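Uncharacterized protein BAD_0989 (Bifidobacterium adolescentis ATCC 15703, PDB 3CYM) is uncharacterised, but probably acts on nucleic acids as a 3'-5' exonuclease related to ribonuclease D. Local coordinates at residues 230-236 with 267-271; 251-257 with 306-310; 407-411 with 421-425. One frame throughout, in Å; residues are numbered along the deposited sequence. Where two conformers were deposited one is given.

Contact 1 of 3, residues 230-236 with 267-271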
loop_
_atom_site.group_PDB
_atom_site.type_symbol
_atom_site.label_atom_id
_atom_site.label_comp_id
_atom_site.label_asym_id
_atom_site.label_seq_id
_atom_site.Cartn_x
_atom_site.Cartn_y
_atom_site.Cartn_z
ATOM N N ASP A 230 -19.348 -9.109 -23.101
ATOM C CA ASP A 230 -19.317 -8.281 -24.295
ATOM C C ASP A 230 -17.891 -7.783 -24.517
ATOM O O ASP A 230 -17.430 -6.856 -23.844
ATOM C CB ASP A 230 -20.308 -7.122 -24.111
ATOM C CG ASP A 230 -20.505 -6.284 -25.365
ATOM O OD1 ASP A 230 -19.810 -6.504 -26.384
ATOM O OD2 ASP A 230 -21.371 -5.380 -25.318
ATOM N N ARG A 231 -17.203 -8.404 -25.470
ATOM C CA ARG A 231 -15.793 -8.103 -25.732
ATOM C C ARG A 231 -15.572 -6.748 -26.411
ATOM O O ARG A 231 -14.505 -6.154 -26.253
ATOM C CB ARG A 231 -15.124 -9.236 -26.518
ATOM C CG ARG A 231 -15.424 -10.621 -25.942
ATOM C CD ARG A 231 -14.346 -11.662 -26.231
ATOM N NE ARG A 231 -14.032 -11.778 -27.652
ATOM C CZ ARG A 231 -12.805 -11.715 -28.162
ATOM N NH1 ARG A 231 -11.754 -11.548 -27.369
ATOM N NH2 ARG A 231 -12.627 -11.831 -29.471
ATOM N N GLN A 232 -16.573 -6.261 -27.150
ATOM C CA GLN A 232 -16.524 -4.906 -27.717
ATOM C C GLN A 232 -16.664 -3.840 -26.630
ATOM O O GLN A 232 -16.035 -2.788 -26.706
ATOM C CB GLN A 232 -17.579 -4.693 -28.810
ATOM C CG GLN A 232 -17.312 -3.442 -29.666
ATOM C CD GLN A 232 -18.286 -3.255 -30.811
ATOM O OE1 GLN A 232 -17.937 -2.656 -31.829
ATOM N NE2 GLN A 232 -19.509 -3.761 -30.658
ATOM N N ALA A 233 -17.486 -4.127 -25.623
ATOM C CA ALA A 233 -17.596 -3.274 -24.441
ATOM C C ALA A 233 -16.282 -3.275 -23.675
ATOM O O ALA A 233 -15.843 -2.241 -23.187
ATOM C CB ALA A 233 -18.726 -3.740 -23.548
ATOM N N LEU A 234 -15.652 -4.441 -23.604
ATOM C CA LEU A 234 -14.367 -4.585 -22.934
ATOM C C LEU A 234 -13.267 -3.821 -23.656
ATOM O O LEU A 234 -12.414 -3.232 -23.008
ATOM C CB LEU A 234 -14.015 -6.061 -22.747
ATOM C CG LEU A 234 -14.861 -6.786 -21.689
ATOM C CD1 LEU A 234 -14.616 -8.296 -21.704
ATOM C CD2 LEU A 234 -14.633 -6.212 -20.289
ATOM N N ALA A 235 -13.329 -3.788 -24.988
ATOM C CA ALA A 235 -12.437 -2.954 -25.803
ATOM C C ALA A 235 -12.633 -1.459 -25.528
ATOM O O ALA A 235 -11.674 -0.693 -25.560
ATOM C CB ALA A 235 -12.639 -3.240 -27.269
ATOM N N ILE A 236 -13.874 -1.061 -25.253
ATOM C CA ILE A 236 -14.203 0.316 -24.887
ATOM C C ILE A 236 -13.666 0.658 -23.486
ATOM O O ILE A 236 -13.018 1.694 -23.301
ATOM C CB ILE A 236 -15.742 0.591 -25.033
ATOM C CG1 ILE A 236 -16.126 0.580 -26.512
ATOM C CG2 ILE A 236 -16.136 1.923 -24.412
ATOM C CD1 ILE A 236 -17.581 0.400 -26.803
ATOM N N VAL A 267 -20.971 3.870 -21.085
ATOM C CA VAL A 267 -20.715 4.067 -22.517
ATOM C C VAL A 267 -20.263 2.778 -23.210
ATOM O O VAL A 267 -20.427 2.629 -24.420
ATOM C CB VAL A 267 -19.736 5.248 -22.806
ATOM C CG1 VAL A 267 -20.317 6.552 -22.336
ATOM C CG2 VAL A 267 -18.436 5.034 -22.138
ATOM N N ALA A 268 -19.721 1.840 -22.436
ATOM C CA ALA A 268 -19.339 0.534 -22.971
ATOM C C ALA A 268 -20.577 -0.308 -23.246
ATOM O O ALA A 268 -20.610 -1.070 -24.208
ATOM C CB ALA A 268 -18.394 -0.183 -22.024
ATOM N N LYS A 269 -21.592 -0.150 -22.397
ATOM C CA LYS A 269 -22.907 -0.753 -22.603
ATOM C C LYS A 269 -23.609 -0.136 -23.809
ATOM O O LYS A 269 -24.022 -0.841 -24.725
ATOM C CB LYS A 269 -23.774 -0.542 -21.364
ATOM C CG LYS A 269 -23.555 -1.535 -20.241
ATOM C CD LYS A 269 -24.262 -1.008 -19.002
ATOM C CE LYS A 269 -24.588 -2.108 -18.013
ATOM N NZ LYS A 269 -23.343 -2.749 -17.523
ATOM N N ARG A 270 -23.694 1.192 -23.816
ATOM C CA ARG A 270 -24.514 1.915 -24.778
ATOM C C ARG A 270 -23.884 2.070 -26.158
ATOM O O ARG A 270 -24.603 2.166 -27.152
ATOM C CB ARG A 270 -24.875 3.289 -24.227
ATOM C CG ARG A 270 -25.892 3.269 -23.113
ATOM C CD ARG A 270 -26.974 4.279 -23.442
ATOM N NE ARG A 270 -27.411 5.043 -22.284
ATOM C CZ ARG A 270 -28.055 6.204 -22.357
ATOM N NH1 ARG A 270 -28.328 6.753 -23.532
ATOM N NH2 ARG A 270 -28.416 6.826 -21.246
ATOM N N LYS A 271 -22.550 2.102 -26.203
ATOM C CA LYS A 271 -21.775 2.309 -27.440
ATOM C C LYS A 271 -22.279 3.461 -28.342
ATOM O O LYS A 271 -22.826 3.205 -29.420
ATOM C CB LYS A 271 -21.679 1.007 -28.245
ATOM C CG LYS A 271 -21.406 -0.234 -27.407
ATOM C CD LYS A 271 -21.250 -1.455 -28.284
ATOM C CE LYS A 271 -20.713 -2.628 -27.499
ATOM N NZ LYS A 271 -21.587 -2.935 -26.346
#
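The first turn of helix 231-250 meets the last turn of helix 261-270 at two alanines, Ala-233 CA and Ala-268 CA lying 4.4 Å apart. So close a meeting depends on small side chains: Ala-233 CB rests 3.3 Å from Ala-268 O, and Ala-268 CB in return lies 3.5 Å from Ala-233 O. Three residues further along, Ile-236 lays its CG2 on Ala-268 CA at 3.8 Å, while its CD1 touches Lys-271 CG.

Lys-271, the first residue past the end of helix 261-270, has a positive phi of 46°, and its side chain runs toward the start of the other helix. The chain is extended as far as CE, and a turn at its last torsion (chi4 57°) brings NZ to two acceptors. One is Asp-230 OD2, 2.7 Å from Lys-271 NZ in a salt bridge that uses the syn side of the carboxylate, 24° out of its plane. The other is Ala-268 O, 3.0 Å from Lys-271 NZ, so the ammonium group links Asp-230 to the last turn of helix 261-270.

The two carboxylate oxygens divide the work, for Asp-230 OD1 N-caps helix 231-250 through weak bonds from Gln-232 N and Ala-233 N. Gln-232 crosses the lysine chain, its NE2 3.6 Å from Lys-271 CE. Beyond the pair, Leu-323 of helix 312-323 touches Gln-232 and Ile-236. A capping aspartate tied by a salt bridge to a neighbouring helix end, beside an alanine-to-alanine contact, here joins two helices of the compact helical HRDC domain.

Contact 2 of 3, residues 251-257 with 306-310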
loop_
_atom_site.group_PDB
_atom_site.type_symbol
_atom_site.label_atom_id
_atom_site.label_comp_id
_atom_site.label_asym_id
_atom_site.label_seq_id
_atom_site.Cartn_x
_atom_site.Cartn_y
_atom_site.Cartn_z
ATOM N N TYR A 251 -1.563 15.227 -16.028
ATOM C CA TYR A 251 -2.135 16.343 -15.278
ATOM C C TYR A 251 -2.046 16.194 -13.758
ATOM O O TYR A 251 -2.515 17.068 -13.026
ATOM C CB TYR A 251 -3.579 16.588 -15.711
ATOM C CG TYR A 251 -3.672 17.269 -17.049
ATOM C CD1 TYR A 251 -3.617 18.654 -17.145
ATOM C CD2 TYR A 251 -3.795 16.536 -18.220
ATOM C CE1 TYR A 251 -3.693 19.291 -18.370
ATOM C CE2 TYR A 251 -3.873 17.166 -19.455
ATOM C CZ TYR A 251 -3.822 18.543 -19.519
ATOM O OH TYR A 251 -3.896 19.182 -20.731
ATOM N N ASP A 252 -1.447 15.085 -13.311
ATOM C CA ASP A 252 -1.175 14.793 -11.893
ATOM C C ASP A 252 -2.444 14.860 -11.032
ATOM O O ASP A 252 -2.578 15.711 -10.151
ATOM C CB ASP A 252 -0.057 15.699 -11.358
ATOM C CG ASP A 252 0.481 15.244 -10.021
ATOM O OD1 ASP A 252 0.200 14.095 -9.606
ATOM O OD2 ASP A 252 1.191 16.047 -9.383
ATOM N N ILE A 253 -3.373 13.954 -11.310
ATOM C CA ILE A 253 -4.674 13.936 -10.653
ATOM C C ILE A 253 -5.173 12.493 -10.609
ATOM O O ILE A 253 -4.864 11.709 -11.509
ATOM C CB ILE A 253 -5.682 14.912 -11.373
ATOM C CG1 ILE A 253 -7.015 15.025 -10.615
ATOM C CG2 ILE A 253 -5.842 14.554 -12.855
ATOM C CD1 ILE A 253 -7.988 16.021 -11.209
ATOM N N ALA A 254 -5.902 12.138 -9.548
ATOM C CA ALA A 254 -6.516 10.814 -9.417
ATOM C C ALA A 254 -7.409 10.533 -10.623
ATOM O O ALA A 254 -8.288 11.336 -10.926
ATOM C CB ALA A 254 -7.321 10.733 -8.137
ATOM N N PRO A 255 -7.166 9.408 -11.328
ATOM C CA PRO A 255 -7.868 9.036 -12.565
ATOM C C PRO A 255 -9.394 9.154 -12.507
ATOM O O PRO A 255 -10.004 9.623 -13.467
ATOM C CB PRO A 255 -7.455 7.583 -12.774
ATOM C CG PRO A 255 -6.123 7.484 -12.138
ATOM C CD PRO A 255 -6.133 8.416 -10.971
ATOM N N THR A 256 -9.991 8.769 -11.378
ATOM C CA THR A 256 -11.447 8.779 -11.231
ATOM C C THR A 256 -12.039 10.174 -11.008
ATOM O O THR A 256 -13.263 10.333 -10.944
ATOM C CB THR A 256 -11.903 7.839 -10.113
ATOM O OG1 THR A 256 -11.131 8.103 -8.941
ATOM C CG2 THR A 256 -11.719 6.379 -10.530
ATOM N N LEU A 257 -11.172 11.175 -10.871
ATOM C CA LEU A 257 -11.608 12.565 -10.868
ATOM C C LEU A 257 -11.811 13.070 -12.296
ATOM O O LEU A 257 -12.593 13.990 -12.537
ATOM C CB LEU A 257 -10.624 13.454 -10.092
ATOM C CG LEU A 257 -10.712 13.390 -8.561
ATOM C CD1 LEU A 257 -9.479 13.982 -7.902
ATOM C CD2 LEU A 257 -11.964 14.101 -8.074
ATOM N N ILE A 306 -8.491 21.567 -13.350
ATOM C CA ILE A 306 -7.845 20.466 -14.073
ATOM C C ILE A 306 -8.923 19.589 -14.716
ATOM O O ILE A 306 -8.789 19.169 -15.866
ATOM C CB ILE A 306 -6.878 19.627 -13.168
ATOM C CG1 ILE A 306 -5.613 20.418 -12.833
ATOM C CG2 ILE A 306 -6.421 18.352 -13.866
ATOM C CD1 ILE A 306 -5.669 21.173 -11.529
ATOM N N GLN A 307 -10.001 19.331 -13.977
ATOM C CA GLN A 307 -11.102 18.526 -14.502
ATOM C C GLN A 307 -11.707 19.159 -15.756
ATOM O O GLN A 307 -11.955 18.460 -16.732
ATOM C CB GLN A 307 -12.179 18.320 -13.448
ATOM C CG GLN A 307 -11.777 17.439 -12.303
ATOM C CD GLN A 307 -12.852 17.384 -11.251
ATOM O OE1 GLN A 307 -13.117 18.373 -10.569
ATOM N NE2 GLN A 307 -13.484 16.226 -11.109
ATOM N N ARG A 308 -11.898 20.483 -15.723
ATOM C CA ARG A 308 -12.445 21.271 -16.836
ATOM C C ARG A 308 -11.526 21.273 -18.054
ATOM O O ARG A 308 -11.955 21.572 -19.164
ATOM C CB ARG A 308 -12.665 22.734 -16.415
ATOM C CG ARG A 308 -13.688 22.989 -15.314
ATOM C CD ARG A 308 -13.893 24.490 -15.120
ATOM N NE ARG A 308 -13.794 24.896 -13.716
ATOM C CZ ARG A 308 -12.854 25.705 -13.232
ATOM N NH1 ARG A 308 -11.931 26.226 -14.037
ATOM N NH2 ARG A 308 -12.842 26.011 -11.942
ATOM N N LYS A 309 -10.243 20.981 -17.833
ATOM C CA LYS A 309 -9.234 21.014 -18.902
ATOM C C LYS A 309 -9.390 19.814 -19.839
ATOM O O LYS A 309 -8.957 19.839 -20.987
ATOM C CB LYS A 309 -7.829 21.012 -18.299
ATOM C CG LYS A 309 -6.853 21.967 -18.948
ATOM C CD LYS A 309 -6.583 23.177 -18.050
ATOM C CE LYS A 309 -5.487 22.874 -17.030
ATOM N NZ LYS A 309 -5.311 23.982 -16.036
ATOM N N ILE A 310 -10.001 18.754 -19.327
ATOM C CA ILE A 310 -10.302 17.579 -20.124
ATOM C C ILE A 310 -11.779 17.624 -20.517
ATOM O O ILE A 310 -12.662 17.666 -19.662
ATOM C CB ILE A 310 -9.873 16.296 -19.376
ATOM C CG1 ILE A 310 -8.355 16.173 -19.450
ATOM C CG2 ILE A 310 -10.478 15.066 -19.997
ATOM C CD1 ILE A 310 -7.679 16.125 -18.120
#
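Gln-307 NE2 is shared by two backbone carbonyls: it donates to Leu-257 O at 2.8 Å and, outside the pair, to Val-288 O. The bond to Leu-257 is nearly straight (171° at the hydrogen) and leaves within the amide plane of Gln-307, although it meets the carbonyl with a tilt of 21° from the carbonyl plane. Because Gln-307 OE1 also accepts from Arg-287 NH1, both ends of this buried amide are engaged and its flip is fixed.

The rest of the contact is apolar. Ile-306 CG2 sits between two partners, 3.8 Å from Tyr-251 CB and 3.9 Å from Ile-253 CD1. Ile-253 holds CG1 trans to its backbone N (chi1 -174°) and stays extended, which carries CD1 on to Gln-307 CG as well. The Tyr-251 ring has Ile-310 CD1 over one face, 3.9 Å from Tyr-251 CD2, and the two side chains run alongside in opposed directions. More loosely, Lys-309 CG approaches Tyr-251 CE1 obliquely at 4.2 Å.

Residues 307-310 form a type I beta turn, which places Lys-309 and Ile-310 beside the tyrosine. Asp-252 forms a salt bridge with Arg-52, and Ala-254 bonds to the backbone of Phe-51, tying this loop to the exonuclease portion. The loop joining helices 231-250 and 255-258 of the helical HRDC region is thus packed on the 307-310 turn, with the Gln-307 amide holding Leu-257 just beyond it.

Contact 3 of 3, residues 407-411 with 421-425; sequences VARFL and VSLVA
No aromatic ring enters between Val-407, Ala-408 and Leu-411 on one helix and Val-421, Val-424 and Ala-425 on the other; the flat groups that meet methyls are backbone carbonyls. Val-407 CG1 lies 3.4 Å from Ala-425 O, and Val-421 CG1 lies 3.6 Å from Ala-408 O, so each helix offers a peptide oxygen to a valine branch of its partner. Both valines carry CG1 trans to the backbone N (chi1 175° in Val-407, 176° in Val-421), which directs that branch to the carbonyl. The Phe-410 side chain touches Asn-395 and Leu-396 of helix 390-397 and forms a cation-pi pair with Arg-405.

The short axes approach to 9.7 Å and run at 128° to one another: two consecutive helices, 407-414 and 418-433, packed at a wide angle and joined by a short linker, in the helical C-terminal domain of the exonuclease family. Ala-408 and Ala-425 mark the nearest backbone point, with Ala-425 CB 3.8 Å from Ala-408 CA. Ala-408 CB meets Val-421 CG1 at 3.9 Å.

Leu-411 fills the other end of the crossing. Its CD2 lies 4.0 Å from Val-424 CG1, the two side chains meeting at about a right angle, and its CB faces Val-421 CG2 at 4.2 Å. No hydrogen bond spans the two segments; methyl-methyl and methyl-carbonyl contacts hold them together. Leu-396 and Ile-388 touch Leu-411 from outside the pair, Ile-376 of helix 360-380 touches Val-424, and Val-407 also touches Val-428, Ser-429 and Ile-432 further along helix 418-433.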
loop_
_atom_site.group_PDB
_atom_site.type_symbol
_atom_site.label_atom_id
_atom_site.label_comp_id
_atom_site.label_asym_id
_atom_site.label_seq_id
_atom_site.Cartn_x
_atom_site.Cartn_y
_atom_site.Cartn_z
ATOM N N VAL A 407 7.034 -30.657 0.256
ATOM C CA VAL A 407 6.331 -29.576 0.964
ATOM C C VAL A 407 7.282 -28.445 1.347
ATOM O O VAL A 407 7.042 -27.290 0.995
ATOM C CB VAL A 407 5.558 -30.100 2.209
ATOM C CG1 VAL A 407 4.935 -28.959 3.001
ATOM C CG2 VAL A 407 4.479 -31.086 1.796
ATOM N N ALA A 408 8.370 -28.792 2.035
ATOM C CA ALA A 408 9.372 -27.818 2.455
ATOM C C ALA A 408 9.955 -27.012 1.288
ATOM O O ALA A 408 10.101 -25.795 1.403
ATOM C CB ALA A 408 10.476 -28.497 3.256
ATOM N N ARG A 409 10.257 -27.685 0.173
ATOM C CA ARG A 409 10.805 -27.023 -1.018
ATOM C C ARG A 409 9.767 -26.178 -1.762
ATOM O O ARG A 409 10.051 -25.029 -2.117
ATOM C CB ARG A 409 11.482 -28.036 -1.961
ATOM C CG ARG A 409 12.034 -27.440 -3.272
ATOM C CD ARG A 409 12.735 -28.482 -4.152
ATOM N NE ARG A 409 11.923 -29.684 -4.366
ATOM C CZ ARG A 409 12.207 -30.652 -5.238
ATOM N NH1 ARG A 409 13.285 -30.577 -6.010
ATOM N NH2 ARG A 409 11.401 -31.701 -5.343
ATOM N N PHE A 410 8.574 -26.741 -1.985
ATOM C CA PHE A 410 7.478 -26.034 -2.661
ATOM C C PHE A 410 7.134 -24.738 -1.950
ATOM O O PHE A 410 6.940 -23.713 -2.598
ATOM C CB PHE A 410 6.212 -26.902 -2.760
ATOM C CG PHE A 410 5.108 -26.288 -3.596
ATOM C CD1 PHE A 410 5.031 -26.547 -4.963
ATOM C CD2 PHE A 410 4.146 -25.454 -3.021
ATOM C CE1 PHE A 410 4.024 -25.980 -5.739
ATOM C CE2 PHE A 410 3.142 -24.883 -3.792
ATOM C CZ PHE A 410 3.073 -25.151 -5.150
ATOM N N LEU A 411 7.053 -24.800 -0.621
ATOM C CA LEU A 411 6.695 -23.644 0.203
ATOM C C LEU A 411 7.755 -22.565 0.151
ATOM O O LEU A 411 7.437 -21.378 0.114
ATOM C CB LEU A 411 6.448 -24.079 1.648
ATOM C CG LEU A 411 5.013 -24.218 2.165
ATOM C CD1 LEU A 411 3.993 -24.654 1.119
ATOM C CD2 LEU A 411 5.035 -25.150 3.358
ATOM N N VAL A 421 8.707 -22.260 6.999
ATOM C CA VAL A 421 8.963 -23.618 6.502
ATOM C C VAL A 421 9.383 -24.589 7.620
ATOM O O VAL A 421 8.836 -25.680 7.731
ATOM C CB VAL A 421 10.019 -23.595 5.360
ATOM C CG1 VAL A 421 10.369 -24.999 4.901
ATOM C CG2 VAL A 421 9.506 -22.780 4.188
ATOM N N SER A 422 10.336 -24.180 8.450
ATOM C CA SER A 422 10.770 -24.978 9.596
ATOM C C SER A 422 9.675 -25.256 10.625
ATOM O O SER A 422 9.643 -26.327 11.217
ATOM C CB SER A 422 11.944 -24.298 10.284
ATOM O OG SER A 422 13.052 -24.234 9.406
ATOM N N LEU A 423 8.783 -24.288 10.826
ATOM C CA LEU A 423 7.667 -24.433 11.757
ATOM C C LEU A 423 6.536 -25.287 11.191
ATOM O O LEU A 423 5.870 -26.011 11.919
ATOM C CB LEU A 423 7.132 -23.055 12.154
ATOM C CG LEU A 423 6.119 -22.934 13.291
ATOM C CD1 LEU A 423 6.687 -23.444 14.620
ATOM C CD2 LEU A 423 5.645 -21.500 13.410
ATOM N N VAL A 424 6.337 -25.224 9.884
ATOM C CA VAL A 424 5.081 -25.680 9.306
ATOM C C VAL A 424 5.190 -26.957 8.466
ATOM O O VAL A 424 4.333 -27.830 8.572
ATOM C CB VAL A 424 4.381 -24.478 8.559
ATOM C CG1 VAL A 424 3.825 -24.831 7.186
ATOM C CG2 VAL A 424 3.350 -23.805 9.459
ATOM N N ALA A 425 6.254 -27.070 7.672
ATOM C CA ALA A 425 6.293 -28.002 6.538
ATOM C C ALA A 425 6.083 -29.480 6.858
ATOM O O ALA A 425 5.392 -30.179 6.120
ATOM C CB ALA A 425 7.564 -27.809 5.747
#

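Contacts 1 and 2 interlock along the chain, their segments alternating in the order 230-236, 251-257, 267-271, 306-310, and their centres are 23 Å apart with about 13 Å between nearest atoms. Contact 1 joins helix 231-250 to helix 261-270, while contact 2 joins the loop between helices 231-250 and 255-258 to the turn at 307-310. Contact 3 comes later and in series, in the C-terminal helical domain; its centre is 46 Å from that of contact 1 and 48 Å from that of contact 2, on the opposite side of the chain's centre from contact 2. Two helical parts, the HRDC region and the C-terminal domain, accompany the sodium-binding exonuclease portion, consistent with a ribonuclease D-like layout.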